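Local coordinates for flavin prenyltransferase UbiX (Aquifex aeolicus, PDB 2EJB), which probably acts as a metal-independent prenyltransferase, joining a dimethylallyl group to FMN to make the prenylated flavin cofactor used by UbiD decarboxylases, at residues A[7-12]-A[89-94]; A[12-17]-A[40-45]. All blocks are in the same frame, centred on the assembly; numbering follows the deposited sequence.

Contact 1. Residues A[7-12]-A[89-94]; sequences CITGAS and PCSTNT
Pro-89 and Thr-9 bury more surface here than any other pair, and their junction begins with the backbone: Thr-9 N donates to Pro-89 O at 3.2 Å. The C=O...N angle of 163° shows the donor arriving nearly end-on to the carbonyl. The hydroxyl of Thr-9 turns to the same carbonyl, with OG1 between its own backbone N and carbonyl carbon (chi1 64°), but the modelled separation of OG1 and Pro-89 O, 2.3 Å, is too short to be trusted in detail. Better defined is the bond that OG1 accepts from Ser-91 N, 2.9 Å long and bent to 145° at the hydrogen. The threonine thus engages both the carbonyl of Pro-89 and the N-H of Ser-91. The other branch, CG2, meets Thr-94 tip to tip and lies 3.4 Å from OG1 of that residue. The Pro-89 ring, preceded by a cis peptide bond, uses CG and CD: CD lies 3.7 Å from Ile-8 CG2, while CG sits against the carbonyl oxygens of both Thr-9 and Ala-11. Ser-91 is met by Ala-11, whose CB is 3.8 Å from Ser-91 CA, and its OG caps the following helix by accepting from Thr-94 N at 3.1 Å. With an alanine at Ser-91 that N-H would probably lose its capping acceptor, and the first turn of helix 92-100 would be less firmly held. Strands 3-8 and 82-90 are neighbours in a parallel six-stranded sheet of order 3-2-1-4-5-6 with helices between strands, a Rossmann-like fold. Both segments run out of the sheet at the C-terminal ends of their strands, where the predicted FMN site (residues 10-12 and 91-94) probably lies, beside the start of helix 92-100.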
ATOM      1  N   CYS A   7       4.307  18.732   0.058  1.00 36.09           N
ATOM      2  CA  CYS A   7       4.530  18.644  -1.377  1.00 37.23           C
ATOM      3  C   CYS A   7       3.540  17.639  -1.945  1.00 37.25           C
ATOM      4  O   CYS A   7       3.390  16.536  -1.411  1.00 35.63           O
ATOM      5  CB  CYS A   7       5.953  18.170  -1.671  1.00 34.40           C
ATOM      6  SG  CYS A   7       7.262  19.194  -0.948  1.00 39.09           S
ATOM      7  N   ILE A   8       2.868  18.021  -3.025  1.00 39.71           N
ATOM      8  CA  ILE A   8       1.897  17.141  -3.666  1.00 38.53           C
ATOM      9  C   ILE A   8       2.381  16.837  -5.076  1.00 39.23           C
ATOM     10  O   ILE A   8       2.479  17.730  -5.918  1.00 35.23           O
ATOM     11  CB  ILE A   8       0.507  17.809  -3.699  1.00 42.67           C
ATOM     12  CG1 ILE A   8       0.143  18.269  -2.284  1.00 32.38           C
ATOM     13  CG2 ILE A   8      -0.541  16.830  -4.223  1.00 33.81           C
ATOM     14  CD1 ILE A   8      -1.230  18.906  -2.164  1.00 46.19           C
ATOM     15  N   THR A   9       2.702  15.569  -5.322  1.00 37.43           N
ATOM     16  CA  THR A   9       3.202  15.151  -6.624  1.00 34.80           C
ATOM     17  C   THR A   9       2.123  14.543  -7.505  1.00 45.28           C
ATOM     18  O   THR A   9       1.006  14.283  -7.054  1.00 42.60           O
ATOM     19  CB  THR A   9       4.344  14.130  -6.480  1.00 38.00           C
ATOM     20  OG1 THR A   9       3.849  12.934  -5.860  1.00 32.63           O
ATOM     21  CG2 THR A   9       5.460  14.712  -5.631  1.00 32.42           C
ATOM     22  N   GLY A  10       2.477  14.319  -8.768  1.00 49.94           N
ATOM     23  CA  GLY A  10       1.544  13.752  -9.723  1.00 50.12           C
ATOM     24  C   GLY A  10       1.446  12.242  -9.649  1.00 55.22           C
ATOM     25  O   GLY A  10       2.192  11.517 -10.314  1.00 55.01           O
ATOM     26  N   ALA A  11       0.514  11.772  -8.827  1.00 52.40           N
ATOM     27  CA  ALA A  11       0.278  10.347  -8.644  1.00 49.69           C
ATOM     28  C   ALA A  11      -1.191  10.174  -8.281  1.00 47.23           C
ATOM     29  O   ALA A  11      -1.793  11.068  -7.686  1.00 46.64           O
ATOM     30  CB  ALA A  11       1.166   9.802  -7.527  1.00 47.59           C
ATOM     31  N   SER A  12      -1.769   9.034  -8.647  1.00 45.52           N
ATOM     32  CA  SER A  12      -3.172   8.775  -8.344  1.00 45.90           C
ATOM     33  C   SER A  12      -3.335   8.781  -6.832  1.00 44.07           C
ATOM     34  O   SER A  12      -2.642   8.051  -6.119  1.00 47.78           O
ATOM     35  CB  SER A  12      -3.605   7.419  -8.909  1.00 41.33           C
ATOM     36  OG  SER A  12      -4.971   7.164  -8.636  1.00 48.94           O
ATOM     37  N   PRO A  89       0.534  13.005  -2.380  1.00 39.23           N
ATOM     38  CA  PRO A  89       1.132  11.674  -2.507  1.00 39.22           C
ATOM     39  C   PRO A  89       2.511  11.796  -3.143  1.00 33.20           C
ATOM     40  O   PRO A  89       2.812  12.796  -3.786  1.00 33.38           O
ATOM     41  CB  PRO A  89       0.151  10.943  -3.413  1.00 36.98           C
ATOM     42  CG  PRO A  89      -0.271  12.029  -4.355  1.00 43.25           C
ATOM     43  CD  PRO A  89      -0.487  13.221  -3.424  1.00 42.78           C
ATOM     44  N   CYS A  90       3.336  10.772  -2.961  1.00 32.95           N
ATOM     45  CA  CYS A  90       4.678  10.750  -3.522  1.00 30.61           C
ATOM     46  C   CYS A  90       4.725   9.747  -4.676  1.00 35.60           C
ATOM     47  O   CYS A  90       4.678   8.539  -4.451  1.00 33.91           O
ATOM     48  CB  CYS A  90       5.688  10.347  -2.444  1.00 29.30           C
ATOM     49  SG  CYS A  90       7.400  10.239  -3.028  1.00 31.79           S
ATOM     50  N   SER A  91       4.823  10.254  -5.904  1.00 33.49           N
ATOM     51  CA  SER A  91       4.875   9.407  -7.092  1.00 35.30           C
ATOM     52  C   SER A  91       6.125   8.538  -7.042  1.00 37.25           C
ATOM     53  O   SER A  91       7.075   8.855  -6.324  1.00 35.29           O
ATOM     54  CB  SER A  91       4.898  10.268  -8.363  1.00 35.25           C
ATOM     55  OG  SER A  91       6.094  11.030  -8.453  1.00 30.91           O
ATOM     56  N   THR A  92       6.124   7.445  -7.803  1.00 34.62           N
ATOM     57  CA  THR A  92       7.267   6.545  -7.831  1.00 31.11           C
ATOM     58  C   THR A  92       8.489   7.280  -8.351  1.00 27.25           C
ATOM     59  O   THR A  92       9.620   6.997  -7.943  1.00 25.29           O
ATOM     60  CB  THR A  92       6.996   5.295  -8.713  1.00 31.69           C
ATOM     61  OG1 THR A  92       6.559   5.700 -10.018  1.00 35.39           O
ATOM     62  CG2 THR A  92       5.930   4.420  -8.068  1.00 36.03           C
ATOM     63  N   ASN A  93       8.254   8.242  -9.240  1.00 25.01           N
ATOM     64  CA  ASN A  93       9.340   9.033  -9.807  1.00 34.93           C
ATOM     65  C   ASN A  93       9.989   9.905  -8.732  1.00 30.52           C
ATOM     66  O   ASN A  93      11.213   9.945  -8.607  1.00 38.33           O
ATOM     67  CB  ASN A  93       8.817   9.900 -10.965  1.00 30.29           C
ATOM     68  CG  ASN A  93       9.847  10.906 -11.459  1.00 34.13           C
ATOM     69  OD1 ASN A  93       9.753  12.097 -11.172  1.00 41.65           O
ATOM     70  ND2 ASN A  93      10.838  10.429 -12.193  1.00 29.73           N
ATOM     71  N   THR A  94       9.166  10.598  -7.955  1.00 33.67           N
ATOM     72  CA  THR A  94       9.671  11.456  -6.886  1.00 33.05           C
ATOM     73  C   THR A  94      10.376  10.608  -5.836  1.00 34.00           C
ATOM     74  O   THR A  94      11.412  11.003  -5.299  1.00 33.23           O
ATOM     75  CB  THR A  94       8.527  12.254  -6.232  1.00 32.75           C
ATOM     76  OG1 THR A  94       8.090  13.263  -7.144  1.00 38.94           O
ATOM     77  CG2 THR A  94       8.982  12.908  -4.932  1.00 24.85           C
TER

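Contact 2. Residues A[12-17]-A[40-45]; sequences SGVIYG and KVVLKE
The hydroxyl of Ser-12, whose CA rests against Val-42 CG1 at 4.3 Å, is held by two partners: OG is hydrogen-bonded to OE2 of Glu-46 and to the backbone N of Phe-155 of the second subunit. The other carboxylate oxygen of Glu-46 takes Gly-13 N, and this residue directly follows helix 37-45, so its carboxylate ties the two segments by polar bonds that their own atoms do not make. The setting is the Rossmann-like alpha/beta fold, in which helix 14-26 follows strand 3-8 and helix 37-45 follows the neighbouring parallel strand 30-35; the first turn of one helix packs on the last turns of the other. Gly-13 makes the entry into helix 14-26 with a positive phi of 116°, where a CB would be jammed against the carbonyl oxygen of Ser-12. Across the interface the evidence is entirely apolar. Val-14 carries it by presenting both methyls: chi1 of -78° sets CG2 between the backbone N and carbonyl carbon, facing the other helix. Its CG1 lies 3.8 Å from Val-42 CG1, and CG2 reaches that same methyl at 3.5 Å, so the one methyl CG1 of Val-42 meets both branches of Val-14. Leu-43 starts off pointing past Val-14 rather than at it, yet with CG anti to the backbone N (chi1 -164°), the second torsion brings CD1 round to Val-14. Ile-15, at the margin, packs on Phe-155 of the second subunit. Within 40-45 the carbonyl oxygen Val-41 O accepts from both Lys-44 N and Glu-45 N, each at 2.9 Å, as the helix nears its end. Packing is tightest where Val-14 CG2 meets Leu-43 CD1, at 3.4 Å.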
ATOM      1  N   SER A  12      -1.769   9.034  -8.647  1.00 45.52           N
ATOM      2  CA  SER A  12      -3.172   8.775  -8.344  1.00 45.90           C
ATOM      3  C   SER A  12      -3.335   8.781  -6.832  1.00 44.07           C
ATOM      4  O   SER A  12      -2.642   8.051  -6.119  1.00 47.78           O
ATOM      5  CB  SER A  12      -3.605   7.419  -8.909  1.00 41.33           C
ATOM      6  OG  SER A  12      -4.971   7.164  -8.636  1.00 48.94           O
ATOM      7  N   GLY A  13      -4.243   9.618  -6.348  1.00 44.28           N
ATOM      8  CA  GLY A  13      -4.474   9.710  -4.920  1.00 42.96           C
ATOM      9  C   GLY A  13      -4.109  11.090  -4.413  1.00 39.85           C
ATOM     10  O   GLY A  13      -3.852  11.275  -3.221  1.00 41.62           O
ATOM     11  N   VAL A  14      -4.077  12.062  -5.319  1.00 36.22           N
ATOM     12  CA  VAL A  14      -3.747  13.427  -4.935  1.00 43.67           C
ATOM     13  C   VAL A  14      -4.723  13.916  -3.871  1.00 42.00           C
ATOM     14  O   VAL A  14      -4.441  14.875  -3.154  1.00 41.66           O
ATOM     15  CB  VAL A  14      -3.796  14.393  -6.143  1.00 49.63           C
ATOM     16  CG1 VAL A  14      -2.537  14.247  -6.978  1.00 53.80           C
ATOM     17  CG2 VAL A  14      -5.017  14.102  -6.996  1.00 59.88           C
ATOM     18  N   ILE A  15      -5.864  13.239  -3.767  1.00 41.34           N
ATOM     19  CA  ILE A  15      -6.890  13.599  -2.794  1.00 39.55           C
ATOM     20  C   ILE A  15      -6.359  13.494  -1.361  1.00 39.54           C
ATOM     21  O   ILE A  15      -6.723  14.295  -0.500  1.00 42.56           O
ATOM     22  CB  ILE A  15      -8.141  12.698  -2.946  1.00 43.34           C
ATOM     23  CG1 ILE A  15      -9.260  13.195  -2.025  1.00 45.20           C
ATOM     24  CG2 ILE A  15      -7.792  11.251  -2.636  1.00 43.26           C
ATOM     25  CD1 ILE A  15      -9.834  14.538  -2.432  1.00 45.14           C
ATOM     26  N   TYR A  16      -5.502  12.505  -1.109  1.00 36.81           N
ATOM     27  CA  TYR A  16      -4.914  12.323   0.217  1.00 38.63           C
ATOM     28  C   TYR A  16      -4.175  13.594   0.627  1.00 35.03           C
ATOM     29  O   TYR A  16      -4.243  14.023   1.780  1.00 36.96           O
ATOM     30  CB  TYR A  16      -3.926  11.151   0.213  1.00 34.73           C
ATOM     31  CG  TYR A  16      -4.572   9.784   0.109  1.00 36.87           C
ATOM     32  CD1 TYR A  16      -5.375   9.292   1.139  1.00 41.90           C
ATOM     33  CD2 TYR A  16      -4.370   8.978  -1.008  1.00 39.15           C
ATOM     34  CE1 TYR A  16      -5.957   8.033   1.061  1.00 42.05           C
ATOM     35  CE2 TYR A  16      -4.949   7.711  -1.100  1.00 38.52           C
ATOM     36  CZ  TYR A  16      -5.741   7.248  -0.062  1.00 38.68           C
ATOM     37  OH  TYR A  16      -6.321   6.006  -0.149  1.00 37.41           O
ATOM     38  N   GLY A  17      -3.470  14.192  -0.329  1.00 37.16           N
ATOM     39  CA  GLY A  17      -2.718  15.406  -0.052  1.00 41.53           C
ATOM     40  C   GLY A  17      -3.598  16.614   0.210  1.00 41.86           C
ATOM     41  O   GLY A  17      -3.238  17.510   0.978  1.00 39.37           O
ATOM     42  N   LYS A  40      -1.619  18.889 -10.542  1.00 62.80           N
ATOM     43  CA  LYS A  40      -2.746  19.728 -10.926  1.00 61.82           C
ATOM     44  C   LYS A  40      -3.710  18.969 -11.839  1.00 59.93           C
ATOM     45  O   LYS A  40      -4.911  18.905 -11.574  1.00 55.01           O
ATOM     46  CB  LYS A  40      -2.251  20.997 -11.629  1.00 61.63           C
ATOM     47  CG  LYS A  40      -1.303  21.862 -10.804  1.00 57.01           C
ATOM     48  CD  LYS A  40      -1.564  23.337 -11.051  1.00 65.75           C
ATOM     49  CE  LYS A  40      -0.644  24.251 -10.257  1.00 65.50           C
ATOM     50  NZ  LYS A  40      -1.049  25.678 -10.431  1.00 73.47           N
ATOM     51  N   VAL A  41      -3.177  18.382 -12.904  1.00 58.62           N
ATOM     52  CA  VAL A  41      -3.997  17.634 -13.849  1.00 63.87           C
ATOM     53  C   VAL A  41      -4.723  16.472 -13.176  1.00 62.25           C
ATOM     54  O   VAL A  41      -5.931  16.300 -13.348  1.00 62.69           O
ATOM     55  CB  VAL A  41      -3.141  17.095 -15.017  1.00 65.69           C
ATOM     56  CG1 VAL A  41      -2.498  18.256 -15.759  1.00 67.22           C
ATOM     57  CG2 VAL A  41      -2.073  16.151 -14.498  1.00 67.33           C
ATOM     58  N   VAL A  42      -3.983  15.692 -12.393  1.00 61.06           N
ATOM     59  CA  VAL A  42      -4.537  14.539 -11.690  1.00 50.92           C
ATOM     60  C   VAL A  42      -5.784  14.841 -10.857  1.00 50.20           C
ATOM     61  O   VAL A  42      -6.785  14.134 -10.963  1.00 45.18           O
ATOM     62  CB  VAL A  42      -3.478  13.894 -10.767  1.00 51.18           C
ATOM     63  CG1 VAL A  42      -4.070  12.672 -10.053  1.00 46.92           C
ATOM     64  CG2 VAL A  42      -2.267  13.485 -11.583  1.00 44.92           C
ATOM     65  N   LEU A  43      -5.740  15.881 -10.030  1.00 54.08           N
ATOM     66  CA  LEU A  43      -6.904  16.185  -9.202  1.00 59.82           C
ATOM     67  C   LEU A  43      -8.125  16.520 -10.047  1.00 62.71           C
ATOM     68  O   LEU A  43      -9.264  16.429  -9.578  1.00 63.71           O
ATOM     69  CB  LEU A  43      -6.620  17.339  -8.240  1.00 61.55           C
ATOM     70  CG  LEU A  43      -7.666  17.408  -7.115  1.00 62.70           C
ATOM     71  CD1 LEU A  43      -7.551  16.183  -6.224  1.00 66.07           C
ATOM     72  CD2 LEU A  43      -7.477  18.673  -6.299  1.00 66.25           C
ATOM     73  N   LYS A  44      -7.886  16.915 -11.292  1.00 66.45           N
ATOM     74  CA  LYS A  44      -8.976  17.245 -12.203  1.00 73.69           C
ATOM     75  C   LYS A  44      -9.500  15.944 -12.792  1.00 73.30           C
ATOM     76  O   LYS A  44     -10.661  15.582 -12.596  1.00 69.95           O
ATOM     77  CB  LYS A  44      -8.493  18.150 -13.341  1.00 80.79           C
ATOM     78  CG  LYS A  44      -8.011  19.532 -12.924  1.00 88.45           C
ATOM     79  CD  LYS A  44      -7.625  20.336 -14.161  1.00 92.39           C
ATOM     80  CE  LYS A  44      -7.166  21.742 -13.813  1.00 94.80           C
ATOM     81  NZ  LYS A  44      -6.810  22.493 -15.051  1.00 96.73           N
ATOM     82  N   GLU A  45      -8.627  15.244 -13.512  1.00 72.65           N
ATOM     83  CA  GLU A  45      -8.983  13.977 -14.137  1.00 75.02           C
ATOM     84  C   GLU A  45      -9.434  12.932 -13.119  1.00 73.73           C
ATOM     85  O   GLU A  45      -9.867  11.846 -13.500  1.00 75.23           O
ATOM     86  CB  GLU A  45      -7.882  13.666 -15.167  1.00 79.06           C
ATOM     87  CG  GLU A  45      -7.612  14.400 -16.482  1.00 86.94           C
ATOM     88  CD  GLU A  45      -6.539  13.978 -17.459  1.00 90.97           C
ATOM     89  OE1 GLU A  45      -5.674  13.147 -17.186  1.00 97.44           O
ATOM     90  OE2 GLU A  45      -6.436  14.770 -18.385  1.00 86.78           O
TER

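Contact 1 is the core one, with most of its touching residues buried and none exposed; contact 2 lies farther from the chain's centre and runs out to exposed Leu-43. Their centres are 9 Å apart. Contact 1 joins adjacent strand ends through backbone and hydroxyl hydrogen bonds, whereas contact 2 joins two helices through methyl packing, with Glu-46 adding polar bonds to 12-13 and the second subunit contacting Ser-12 and Ile-15. They also touch directly: Pro-89 CD lies 3.6 Å from Val-14 CA, and Val-42 CG1 is 3.7 Å from Ala-11 O. Residues 10-12, predicted to bind FMN, lie within contact 1, and the last of them, Ser-12, is shared with contact 2.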